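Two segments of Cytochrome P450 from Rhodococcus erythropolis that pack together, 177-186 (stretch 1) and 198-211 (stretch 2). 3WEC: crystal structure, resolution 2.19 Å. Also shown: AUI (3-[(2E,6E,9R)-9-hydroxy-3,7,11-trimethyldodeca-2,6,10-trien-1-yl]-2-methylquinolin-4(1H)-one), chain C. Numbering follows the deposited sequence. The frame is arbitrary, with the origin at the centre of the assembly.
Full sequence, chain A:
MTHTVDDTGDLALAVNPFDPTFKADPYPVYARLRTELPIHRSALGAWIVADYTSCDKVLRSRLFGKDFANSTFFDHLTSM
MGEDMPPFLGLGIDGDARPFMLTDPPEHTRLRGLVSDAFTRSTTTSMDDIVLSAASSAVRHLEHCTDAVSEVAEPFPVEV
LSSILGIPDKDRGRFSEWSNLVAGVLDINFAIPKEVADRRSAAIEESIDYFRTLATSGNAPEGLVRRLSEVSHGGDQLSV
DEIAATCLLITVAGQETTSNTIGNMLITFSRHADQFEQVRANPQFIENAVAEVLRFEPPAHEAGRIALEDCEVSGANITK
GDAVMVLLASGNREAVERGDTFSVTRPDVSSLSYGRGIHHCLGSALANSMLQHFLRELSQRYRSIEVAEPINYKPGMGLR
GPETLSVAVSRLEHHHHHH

Stretch 1 (177-186) EWSNLVAGVL
Stretch 2 (198-211) DRRSAAIEESIDYF

Packing of residues 177-186 against 198-211 in cytochrome P450 from Rhodococcus erythropolis. Stretch 2 is helical throughout, phi/psi about -64/-40, and belongs to a longer helix; in stretch 1, 177-182 are helical, phi/psi averaging about -65/-40, in a helix that begins earlier, and Ala183 has -49/-40, Gly184 -79/-6, Val185 -70/-1 and Leu186 -81/-29. The two axes come within 8.7 Å and their N-to-C directions differ by 130° (signed crossing angle -130°), so the two segments run in roughly opposing, steeply crossed directions. The register is set by two pairs: Leu181 CA lies 5.2 Å from Arg200 CA, and Trp178 CA lies 5.6 Å from Ala203 CA. The contact buries 609 Å² in all.

Along stretch 2, Asp198 makes no contact. Arg199 (chi1 t, chi2 121°, chi3 144°, chi4 152°) makes a light contact, Arg199 O being 3.9 Å from Leu181 CG and Arg199 CG 4.3 Å from Leu181 CD1. The CA-to-CB bond of Arg200 points sideways to stretch 1; with chi1 -146°, chi2 111°, chi3 126° and chi4 175°, the end of the side chain comes nearer. Arg200 CG sits 3.1 Å from Leu181 O, a close contact but not a hydrogen bond, and packs its methylene against Val185 CG2 at 3.9 Å; Arg200 NH2 is 4.0 Å from Gly184 CA. The absent side chain matters here: an ideal CB on Gly184 would lie 2.7 Å from Arg200 NH2, a clash. Ser201 points away and Ala202 sideways, neither touching stretch 1.

Ala203 points toward stretch 1, and its small methyl allows close approach: Ala203 CB is 3.5 Å from Leu181 CB (Leu181 chi1 m, chi2 -27°), 4.2 Å from Trp178 CD1 and 4.3 Å from Val182 CG1. Ile204 (m, t) starts sideways but brings its end nearer, Ile204 CG1 meeting Val182 CG1 at 4.1 Å (Val182 chi1 m) and Ile204 CD1 meeting Val185 CG2 at 3.9 Å (Val185 chi1 143°), an apolar patch of branched side chains. Glu205 is exposed.

Trp178 of stretch 1 (chi1 m, chi2 -35°) is a knob in the hole formed by Ala203, Glu206, Ser207 and Tyr210. Glu206 (m, t, chi3 -2°) points toward stretch 1, and Glu206 OE1 accepts a weak hydrogen bond from Trp178 NE1, long at 3.5 Å but nearly straight at 167°; it is the one hydrogen bond between the stretches. Ser207 lies over one face of the indole: Ser207 CB is 4.0 Å from Trp178 CD2, and Ser207 CA is 4.3 Å from the centroid of the Trp178 six-membered ring, 12° off the normal, a CH-pi contact. Its chi1 of 62° (p) turns the hydroxyl back to its own helix, where Ser207 OG donates to Ala203 O at 2.7 Å. Ile208 and Asp209 do not take part. Tyr210 (chi1 t, chi2 86°) meets the six-membered ring of the indole, with Trp178 CZ3 over one face of its ring and 3.4 Å from Tyr210 CG; the ring centroids are 5.0 Å apart and the planes inclined at 50°.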

# COMPACT_ATOMS: atom_id res chain seq x y z
N GLU A 177 17.63 -3.06 6.98
CA GLU A 177 17.64 -1.82 7.78
C GLU A 177 17.06 -0.61 7.04
O GLU A 177 16.10 0.04 7.51
CB GLU A 177 19.04 -1.50 8.27
CG GLU A 177 19.36 -2.12 9.64
CD GLU A 177 20.78 -1.79 10.05
OE1 GLU A 177 21.56 -1.33 9.17
OE2 GLU A 177 21.11 -2.01 11.25
N TRP A 178 17.60 -0.31 5.86
CA TRP A 178 16.96 0.68 4.98
C TRP A 178 15.45 0.47 4.90
O TRP A 178 14.64 1.42 4.95
CB TRP A 178 17.61 0.70 3.58
CG TRP A 178 19.04 1.20 3.55
CD1 TRP A 178 19.61 2.21 4.33
CD2 TRP A 178 20.14 0.75 2.68
NE1 TRP A 178 20.92 2.37 4.04
CE2 TRP A 178 21.30 1.55 3.04
CE3 TRP A 178 20.25 -0.19 1.65
CZ2 TRP A 178 22.54 1.38 2.42
CZ3 TRP A 178 21.50 -0.35 1.03
CH2 TRP A 178 22.62 0.43 1.40
N SER A 179 15.05 -0.78 4.78
CA SER A 179 13.63 -1.04 4.37
C SER A 179 12.75 -0.68 5.54
O SER A 179 11.64 -0.20 5.40
CB SER A 179 13.43 -2.50 3.97
OG SER A 179 14.10 -2.71 2.74
N ASN A 180 13.32 -0.83 6.71
CA ASN A 180 12.67 -0.44 7.91
C ASN A 180 12.49 1.10 8.08
O ASN A 180 11.40 1.57 8.42
CB ASN A 180 13.51 -1.02 9.03
CG ASN A 180 12.85 -0.91 10.34
OD1 ASN A 180 12.08 -1.80 10.73
ND2 ASN A 180 13.15 0.18 11.05
N LEU A 181 13.58 1.88 7.96
CA LEU A 181 13.51 3.34 7.97
C LEU A 181 12.61 3.85 6.82
O LEU A 181 11.86 4.83 6.95
CB LEU A 181 14.90 3.89 7.74
CG LEU A 181 15.90 3.95 8.95
CD1 LEU A 181 15.13 4.05 10.25
CD2 LEU A 181 16.90 2.80 8.92
N VAL A 182 12.70 3.25 5.66
CA VAL A 182 11.90 3.87 4.58
C VAL A 182 10.42 3.54 4.63
O VAL A 182 9.65 4.33 4.13
CB VAL A 182 12.45 3.70 3.15
CG1 VAL A 182 13.78 4.43 2.98
CG2 VAL A 182 12.58 2.25 2.74
N ALA A 183 10.02 2.42 5.26
CA ALA A 183 8.60 1.93 5.16
C ALA A 183 7.58 3.01 5.43
O ALA A 183 6.61 3.03 4.72
CB ALA A 183 8.31 0.72 6.04
N GLY A 184 7.79 3.91 6.41
CA GLY A 184 6.74 4.94 6.76
C GLY A 184 6.66 6.16 5.82
O GLY A 184 5.76 7.03 5.90
N VAL A 185 7.60 6.21 4.89
CA VAL A 185 7.68 7.22 3.87
C VAL A 185 6.53 7.02 2.84
O VAL A 185 6.33 7.84 1.96
CB VAL A 185 9.13 7.13 3.30
CG1 VAL A 185 9.27 7.35 1.79
CG2 VAL A 185 10.10 7.95 4.18
N LEU A 186 5.71 6.00 3.01
CA LEU A 186 4.53 5.79 2.15
C LEU A 186 3.40 6.69 2.65
O LEU A 186 2.55 7.08 1.91
CB LEU A 186 4.01 4.33 2.23
CG LEU A 186 3.62 3.52 0.96
CD1 LEU A 186 2.91 2.23 1.33
CD2 LEU A 186 2.91 4.32 -0.16
N ASP A 198 15.26 13.00 9.93
CA ASP A 198 16.68 12.89 9.54
C ASP A 198 17.14 11.46 9.29
O ASP A 198 17.56 11.13 8.16
CB ASP A 198 17.61 13.52 10.61
CG ASP A 198 17.46 15.02 10.73
OD1 ASP A 198 18.29 15.63 11.45
OD2 ASP A 198 16.55 15.60 10.11
N ARG A 199 17.03 10.61 10.32
CA ARG A 199 17.36 9.18 10.21
C ARG A 199 16.73 8.50 8.97
O ARG A 199 17.26 7.53 8.38
CB ARG A 199 16.80 8.53 11.43
CG ARG A 199 17.49 7.28 11.89
CD ARG A 199 17.93 7.62 13.28
NE ARG A 199 17.86 6.51 14.21
CZ ARG A 199 18.67 6.41 15.28
NH1 ARG A 199 19.61 7.32 15.46
NH2 ARG A 199 18.58 5.39 16.11
N ARG A 200 15.58 9.02 8.58
CA ARG A 200 14.75 8.42 7.52
C ARG A 200 15.19 8.99 6.19
O ARG A 200 15.26 8.28 5.18
CB ARG A 200 13.33 8.86 7.78
CG ARG A 200 12.22 7.89 7.45
CD ARG A 200 11.58 7.42 8.72
NE ARG A 200 10.14 7.64 8.69
CZ ARG A 200 9.29 7.25 9.64
NH1 ARG A 200 9.67 6.58 10.71
NH2 ARG A 200 8.03 7.57 9.52
N SER A 201 15.42 10.29 6.19
CA SER A 201 16.11 11.00 5.10
C SER A 201 17.46 10.42 4.74
O SER A 201 17.77 10.28 3.57
CB SER A 201 16.31 12.48 5.47
OG SER A 201 15.29 13.22 4.83
N ALA A 202 18.29 10.12 5.73
CA ALA A 202 19.55 9.48 5.39
C ALA A 202 19.24 8.19 4.64
O ALA A 202 19.93 7.84 3.70
CB ALA A 202 20.41 9.23 6.62
N ALA A 203 18.15 7.52 4.98
CA ALA A 203 17.97 6.19 4.45
C ALA A 203 17.38 6.24 3.02
O ALA A 203 17.60 5.33 2.18
CB ALA A 203 17.13 5.38 5.43
N ILE A 204 16.65 7.31 2.72
CA ILE A 204 16.29 7.57 1.36
C ILE A 204 17.55 7.80 0.53
O ILE A 204 17.67 7.25 -0.59
CB ILE A 204 15.26 8.73 1.21
CG1 ILE A 204 13.90 8.32 1.82
CG2 ILE A 204 15.10 9.17 -0.26
CD1 ILE A 204 13.02 9.52 2.14
N GLU A 205 18.48 8.58 1.07
CA GLU A 205 19.68 8.98 0.32
C GLU A 205 20.64 7.79 0.11
O GLU A 205 21.05 7.53 -1.03
CB GLU A 205 20.41 10.17 0.99
CG GLU A 205 19.55 11.43 1.13
CD GLU A 205 20.33 12.65 1.65
OE1 GLU A 205 20.53 13.60 0.85
OE2 GLU A 205 20.76 12.67 2.85
N GLU A 206 20.94 7.09 1.22
CA GLU A 206 21.83 5.92 1.20
C GLU A 206 21.34 4.74 0.34
O GLU A 206 22.16 3.99 -0.16
CB GLU A 206 22.16 5.45 2.62
CG GLU A 206 22.70 6.57 3.51
CD GLU A 206 22.98 6.15 4.96
OE1 GLU A 206 22.75 4.99 5.34
OE2 GLU A 206 23.46 7.00 5.73
N SER A 207 20.02 4.57 0.19
CA SER A 207 19.48 3.42 -0.54
C SER A 207 19.36 3.77 -2.04
O SER A 207 19.48 2.91 -2.92
CB SER A 207 18.11 2.97 0.03
OG SER A 207 17.15 3.99 -0.09
N ILE A 208 19.15 5.05 -2.31
CA ILE A 208 19.30 5.55 -3.65
C ILE A 208 20.78 5.49 -4.11
O ILE A 208 21.05 5.10 -5.27
CB ILE A 208 18.68 6.96 -3.81
CG1 ILE A 208 17.15 6.82 -3.92
CG2 ILE A 208 19.26 7.68 -5.05
CD1 ILE A 208 16.43 8.16 -3.81
N ASP A 209 21.72 5.88 -3.24
CA ASP A 209 23.17 5.78 -3.57
C ASP A 209 23.54 4.34 -3.92
O ASP A 209 24.09 4.04 -5.01
CB ASP A 209 24.07 6.25 -2.40
CG ASP A 209 24.81 7.54 -2.70
OD1 ASP A 209 24.15 8.60 -2.85
OD2 ASP A 209 26.06 7.50 -2.80
N TYR A 210 23.22 3.46 -2.98
CA TYR A 210 23.44 2.04 -3.13
C TYR A 210 22.78 1.46 -4.40
O TYR A 210 23.39 0.66 -5.10
CB TYR A 210 22.91 1.34 -1.90
CG TYR A 210 22.82 -0.13 -2.07
CD1 TYR A 210 23.91 -0.91 -1.80
CD2 TYR A 210 21.65 -0.74 -2.48
CE1 TYR A 210 23.88 -2.27 -1.96
CE2 TYR A 210 21.61 -2.11 -2.66
CZ TYR A 210 22.74 -2.85 -2.40
OH TYR A 210 22.79 -4.21 -2.53
N PHE A 211 21.53 1.83 -4.67
CA PHE A 211 20.83 1.28 -5.85
C PHE A 211 21.49 1.64 -7.18
O PHE A 211 21.65 0.75 -8.00
CB PHE A 211 19.31 1.53 -5.85
CG PHE A 211 18.54 0.54 -5.00
CD1 PHE A 211 18.76 -0.84 -5.13
CD2 PHE A 211 17.57 0.98 -4.09
CE1 PHE A 211 18.05 -1.76 -4.34
CE2 PHE A 211 16.89 0.06 -3.28
CZ PHE A 211 17.13 -1.31 -3.42
O13 AUI C . -0.45 6.70 -4.33
C1 AUI C . -0.08 5.57 -3.92
C4 AUI C . 1.19 5.02 -4.40
C5 AUI C . 1.99 5.73 -5.29
C6 AUI C . 3.21 5.20 -5.72
C7 AUI C . 3.58 3.95 -5.22
C8 AUI C . 2.82 3.20 -4.32
C9 AUI C . 1.61 3.69 -3.86
N10 AUI C . 0.85 3.00 -2.96
C3 AUI C . -0.33 3.43 -2.48
C11 AUI C . -1.13 2.61 -1.48
C2 AUI C . -0.87 4.76 -2.94
C12 AUI C . -2.18 5.26 -2.40
C14 AUI C . -2.01 5.58 -0.91
C15 AUI C . -1.14 6.32 -0.17
C26 AUI C . 0.04 7.11 -0.70
C16 AUI C . -1.41 6.29 1.31
C17 AUI C . -1.77 7.60 1.99
C18 AUI C . -1.42 8.82 1.18
C19 AUI C . -1.85 10.08 1.40
C27 AUI C . -2.74 10.49 2.55
C20 AUI C . -1.37 11.15 0.46
C21 AUI C . -2.17 11.32 -0.83
O28 AUI C . -1.41 12.18 -1.66
C22 AUI C . -2.40 10.07 -1.66
C23 AUI C . -1.75 9.69 -2.79
C24 AUI C . -2.20 8.43 -3.43
C25 AUI C . -0.59 10.39 -3.49